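Side-chain contacts in conjugal transfer protein TRWB (Escherichia coli, PDB 1E9R), which probably couples DNA processing to the secretion channel in bacterial conjugation, as a membrane-anchored P-loop ATPase that assembles into hexameric rings: residues Y125-Y130 against E156-L161; E120-Y125 against W234-N239. One frame throughout, in Å; residues are numbered along the deposited sequence.

Contact 1: residues Y125-Y130 against E156-L161; sequences YDWQRY and ETAKKL
W127 meets K159 and A158, and it is the one residue of 125-130 that touches 156-161. Ahead of it, Y125 points its hydroxyl to another subunit, where it is hydrogen-bonded to D250 of that subunit. D126 pairs with R129. The bond from R129 NH1 reaches D126 OD1 at 3.0 Å, on the syn side of the carboxylate. D126 OD2 also forms a salt bridge with R232. W127 holds CG anti to its carbonyl carbon (chi1 -70°), and this turns the indole to helix 141-163, where it crosses the K159 side chain obliquely. K159 CA sits over the six-membered ring, 3.9 Å from its centroid, in a CH-pi contact. K159 CG covers the pyrrole part, 3.8 Å from W127 NE1. A158 CB touches W127 CZ3 obliquely at 3.7 Å. I121 packs on the opposite face of the indole. The contact joins helices 126-134 and 141-163, in a helical part of the chain consistent with the all-alpha domain of this coupling protein. K159 bends at chi3 (-58°) while over the indole, which keeps CE against W127 CD1. The same bend brings NZ to E156 OE2 on its own helix, 3.0 Å away in a salt bridge. Further along, R129 lies with one guanidinium face over Y130 OH.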
# COMPACT_ATOMS: atom_id res chain seq x y z
N TYR B 125 24.73 26.54 -16.91
CA TYR B 125 24.09 25.55 -16.06
C TYR B 125 23.11 26.15 -15.05
O TYR B 125 22.41 25.42 -14.34
CB TYR B 125 25.15 24.70 -15.34
CG TYR B 125 25.82 25.35 -14.14
CD1 TYR B 125 25.24 25.30 -12.86
CD2 TYR B 125 27.05 26.01 -14.28
CE1 TYR B 125 25.87 25.89 -11.75
CE2 TYR B 125 27.69 26.60 -13.18
CZ TYR B 125 27.10 26.54 -11.92
OH TYR B 125 27.72 27.14 -10.84
N ASP B 126 23.03 27.48 -14.99
CA ASP B 126 22.11 28.13 -14.06
C ASP B 126 20.67 28.10 -14.54
O ASP B 126 19.76 28.33 -13.75
CB ASP B 126 22.50 29.58 -13.80
CG ASP B 126 23.76 29.70 -13.00
OD1 ASP B 126 24.02 28.79 -12.19
OD2 ASP B 126 24.48 30.71 -13.16
N TRP B 127 20.46 27.84 -15.82
CA TRP B 127 19.10 27.80 -16.33
C TRP B 127 18.31 26.66 -15.71
O TRP B 127 17.19 26.86 -15.23
CB TRP B 127 19.09 27.68 -17.85
CG TRP B 127 19.56 28.92 -18.56
CD1 TRP B 127 20.73 29.09 -19.23
CD2 TRP B 127 18.88 30.18 -18.64
NE1 TRP B 127 20.83 30.37 -19.72
CE2 TRP B 127 19.70 31.06 -19.37
CE3 TRP B 127 17.65 30.65 -18.16
CZ2 TRP B 127 19.33 32.38 -19.63
CZ3 TRP B 127 17.28 31.97 -18.42
CH2 TRP B 127 18.13 32.82 -19.15
N GLN B 128 18.88 25.45 -15.70
CA GLN B 128 18.19 24.31 -15.09
C GLN B 128 18.16 24.48 -13.57
O GLN B 128 17.18 24.17 -12.90
CB GLN B 128 18.89 23.00 -15.46
CG GLN B 128 18.36 21.78 -14.67
CD GLN B 128 16.81 21.58 -14.71
OE1 GLN B 128 16.06 22.39 -15.29
NE2 GLN B 128 16.35 20.48 -14.10
N ARG B 129 19.26 24.99 -13.06
CA ARG B 129 19.43 25.23 -11.65
C ARG B 129 18.27 26.06 -11.06
O ARG B 129 17.70 25.71 -10.03
CB ARG B 129 20.76 25.94 -11.45
CG ARG B 129 21.27 25.98 -10.06
CD ARG B 129 22.64 26.59 -10.05
NE ARG B 129 23.07 26.85 -8.68
CZ ARG B 129 24.04 27.68 -8.34
NH1 ARG B 129 24.70 28.36 -9.28
NH2 ARG B 129 24.34 27.85 -7.06
N TYR B 130 17.92 27.15 -11.73
CA TYR B 130 16.85 28.00 -11.22
C TYR B 130 15.48 27.66 -11.78
O TYR B 130 14.47 28.17 -11.31
CB TYR B 130 17.20 29.49 -11.43
CG TYR B 130 18.42 29.89 -10.62
CD1 TYR B 130 18.34 30.00 -9.23
CD2 TYR B 130 19.67 30.03 -11.21
CE1 TYR B 130 19.49 30.22 -8.45
CE2 TYR B 130 20.82 30.25 -10.44
CZ TYR B 130 20.72 30.34 -9.06
OH TYR B 130 21.84 30.52 -8.29
N GLU B 156 14.38 26.53 -21.91
CA GLU B 156 14.66 26.79 -23.31
C GLU B 156 14.02 28.10 -23.79
O GLU B 156 14.65 28.87 -24.50
CB GLU B 156 14.21 25.62 -24.19
CG GLU B 156 15.08 24.38 -24.04
CD GLU B 156 16.57 24.69 -24.19
OE1 GLU B 156 16.98 25.22 -25.24
OE2 GLU B 156 17.34 24.39 -23.25
N THR B 157 12.77 28.35 -23.38
CA THR B 157 12.09 29.58 -23.77
C THR B 157 12.82 30.78 -23.19
O THR B 157 13.15 31.72 -23.90
CB THR B 157 10.63 29.61 -23.28
OG1 THR B 157 9.92 28.50 -23.85
CG2 THR B 157 9.94 30.90 -23.69
N ALA B 158 13.08 30.74 -21.89
CA ALA B 158 13.76 31.82 -21.20
C ALA B 158 15.16 32.03 -21.76
O ALA B 158 15.60 33.16 -21.91
CB ALA B 158 13.83 31.53 -19.71
N LYS B 159 15.86 30.94 -22.05
CA LYS B 159 17.22 31.03 -22.59
C LYS B 159 17.24 31.79 -23.92
O LYS B 159 18.15 32.58 -24.17
CB LYS B 159 17.80 29.63 -22.81
CG LYS B 159 19.29 29.61 -23.07
CD LYS B 159 19.76 28.21 -23.49
CE LYS B 159 19.45 27.13 -22.44
NZ LYS B 159 19.95 25.77 -22.84
N LYS B 160 16.24 31.56 -24.77
CA LYS B 160 16.15 32.23 -26.07
C LYS B 160 15.77 33.71 -25.92
O LYS B 160 16.33 34.57 -26.62
CB LYS B 160 15.13 31.53 -26.97
CG LYS B 160 15.05 32.12 -28.37
CD LYS B 160 14.19 31.27 -29.31
CE LYS B 160 14.09 31.91 -30.70
NZ LYS B 160 13.32 31.07 -31.66
N LEU B 161 14.82 34.01 -25.04
CA LEU B 161 14.42 35.38 -24.78
C LEU B 161 15.63 36.19 -24.30
O LEU B 161 15.84 37.33 -24.71
CB LEU B 161 13.31 35.42 -23.73
CG LEU B 161 11.93 34.96 -24.19
CD1 LEU B 161 11.00 34.90 -23.00
CD2 LEU B 161 11.39 35.91 -25.24

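Contact 2: residues E120-Y125 against W234-N239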
# COMPACT_ATOMS: atom_id res chain seq x y z
N GLU B 120 19.41 35.83 -11.76
CA GLU B 120 20.30 34.88 -11.09
C GLU B 120 21.14 34.05 -12.04
O GLU B 120 21.97 33.24 -11.62
CB GLU B 120 19.49 33.94 -10.20
CG GLU B 120 18.44 34.62 -9.33
CD GLU B 120 19.00 35.66 -8.38
OE1 GLU B 120 20.24 35.78 -8.25
OE2 GLU B 120 18.20 36.37 -7.74
N ILE B 121 20.93 34.24 -13.33
CA ILE B 121 21.67 33.46 -14.31
C ILE B 121 23.07 34.02 -14.50
O ILE B 121 23.24 35.18 -14.87
CB ILE B 121 20.92 33.45 -15.66
CG1 ILE B 121 19.45 33.10 -15.45
CG2 ILE B 121 21.58 32.46 -16.62
CD1 ILE B 121 19.20 31.70 -14.91
N ARG B 122 24.08 33.19 -14.22
CA ARG B 122 25.47 33.60 -14.42
C ARG B 122 26.05 32.72 -15.52
O ARG B 122 26.56 33.22 -16.52
CB ARG B 122 26.30 33.40 -13.15
CG ARG B 122 25.81 34.12 -11.90
CD ARG B 122 26.13 35.59 -11.90
NE ARG B 122 25.80 36.19 -10.62
CZ ARG B 122 26.50 36.03 -9.49
NH1 ARG B 122 27.58 35.26 -9.48
NH2 ARG B 122 26.12 36.64 -8.38
N ASN B 123 25.97 31.41 -15.33
CA ASN B 123 26.50 30.45 -16.30
C ASN B 123 25.39 29.66 -16.98
O ASN B 123 24.23 29.71 -16.57
CB ASN B 123 27.45 29.49 -15.61
CG ASN B 123 28.60 30.20 -14.95
OD1 ASN B 123 29.48 30.73 -15.62
ND2 ASN B 123 28.59 30.24 -13.62
N ASP B 124 25.75 28.92 -18.01
CA ASP B 124 24.78 28.14 -18.75
C ASP B 124 24.04 27.13 -17.88
O ASP B 124 22.86 26.88 -18.08
CB ASP B 124 25.45 27.41 -19.92
CG ASP B 124 24.45 26.67 -20.80
OD1 ASP B 124 23.38 27.25 -21.11
OD2 ASP B 124 24.74 25.51 -21.18
N TYR B 125 24.73 26.54 -16.91
CA TYR B 125 24.09 25.55 -16.06
C TYR B 125 23.11 26.15 -15.05
O TYR B 125 22.41 25.42 -14.34
CB TYR B 125 25.15 24.70 -15.34
CG TYR B 125 25.82 25.35 -14.14
CD1 TYR B 125 25.24 25.30 -12.86
CD2 TYR B 125 27.05 26.01 -14.28
CE1 TYR B 125 25.87 25.89 -11.75
CE2 TYR B 125 27.69 26.60 -13.18
CZ TYR B 125 27.10 26.54 -11.92
OH TYR B 125 27.72 27.14 -10.84
N TRP B 234 23.27 39.64 -3.71
CA TRP B 234 22.97 40.08 -2.36
C TRP B 234 23.73 39.21 -1.33
O TRP B 234 24.31 39.71 -0.37
CB TRP B 234 21.47 39.98 -2.10
CG TRP B 234 21.10 40.31 -0.69
CD1 TRP B 234 21.03 41.55 -0.13
CD2 TRP B 234 20.77 39.38 0.35
NE1 TRP B 234 20.68 41.46 1.19
CE2 TRP B 234 20.51 40.14 1.52
CE3 TRP B 234 20.67 37.98 0.42
CZ2 TRP B 234 20.16 39.54 2.74
CZ3 TRP B 234 20.32 37.39 1.63
CH2 TRP B 234 20.07 38.17 2.78
N LEU B 235 23.71 37.89 -1.54
CA LEU B 235 24.39 36.99 -0.62
C LEU B 235 25.87 37.29 -0.55
O LEU B 235 26.48 37.23 0.52
CB LEU B 235 24.19 35.54 -1.05
CG LEU B 235 22.79 34.96 -0.80
CD1 LEU B 235 22.68 33.58 -1.42
CD2 LEU B 235 22.52 34.91 0.68
N GLU B 236 26.44 37.63 -1.69
CA GLU B 236 27.86 37.92 -1.77
C GLU B 236 28.23 39.28 -1.20
O GLU B 236 29.37 39.50 -0.81
CB GLU B 236 28.31 37.85 -3.23
CG GLU B 236 28.02 36.51 -3.88
CD GLU B 236 28.43 36.47 -5.33
OE1 GLU B 236 27.91 37.29 -6.11
OE2 GLU B 236 29.27 35.60 -5.68
N ASP B 237 27.27 40.19 -1.16
CA ASP B 237 27.53 41.53 -0.64
C ASP B 237 27.67 41.52 0.87
O ASP B 237 26.68 41.38 1.59
CB ASP B 237 26.41 42.48 -1.05
CG ASP B 237 26.66 43.91 -0.60
OD1 ASP B 237 27.77 44.19 -0.08
OD2 ASP B 237 25.75 44.75 -0.77
N PRO B 238 28.90 41.71 1.37
CA PRO B 238 29.21 41.73 2.80
C PRO B 238 28.38 42.76 3.55
O PRO B 238 27.93 42.51 4.67
CB PRO B 238 30.69 42.08 2.83
CG PRO B 238 31.19 41.64 1.48
CD PRO B 238 30.08 42.09 0.58
N ASN B 239 28.19 43.92 2.92
CA ASN B 239 27.42 45.00 3.52
C ASN B 239 25.93 44.86 3.26
O ASN B 239 25.14 45.73 3.64
CB ASN B 239 27.91 46.34 2.99
CG ASN B 239 29.38 46.56 3.26
OD1 ASN B 239 29.84 46.43 4.40
ND2 ASN B 239 30.14 46.87 2.21
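R122 and E236 reach for each other from opposite directions and meet in a salt bridge. This surface contact joins the loop before helix 126-134 to the C-terminal end of helix 231-236, both within the family region of the P-loop NTPase clan. The bond runs from R122 NH2 to E236 OE1 at 3.0 Å, with an N-H...O angle of 149°. R122 keeps CG anti to its carbonyl carbon and then bends at chi2 (-77°). Chi3 is straight, and a turn at chi4 swings the guanidinium out of the line of the chain. On its way to the acid the side chain passes close to R232 and S233. E236 also has CG anti to the carbonyl carbon, and an extended chain from there carries the carboxylate out from the helix to R122. The two flat groups are not coplanar, with 28° between their planes. OE1 lies at the guanidinium edge, a little tilted from its plane, while NH2 comes to OE1 from above the carboxylate plane. R122 NH1 stays 4.2 Å from E236 OE2, and the pairing is not the flat two-bond kind. After E236 the chain leaves the helix at D237, whose OD1 takes a weak bond from N239 N, as in an Asx turn. Replacing E236 by an alanine is likely to leave the R122 guanidinium without this counter-charge and freer to turn. With one tilted bond, and with R122 exposed, the pair probably gives a modest electrostatic link rather than a rigid one.

From the N terminus the chain leaves strand 103-105 and enters the loop holding 120-125, then helix 126-134. Contact 1 closes a short, mostly helical loop of 25 residues by returning helix 141-163 to helix 126-134. Contact 2 closes a wider one of 108 residues, without a strand, when helix 231-236 comes back just before strand 243-247. Contact 1 is nested inside it. The two share Y125, and their centres are about 15 Å apart. D126 bridges them, accepting from the backbone amides of R122 and N123. Contact 1 joins two helices within the helical region. Contact 2 joins the start of that region to its end, between neighbouring strands 103-105 and 243-247.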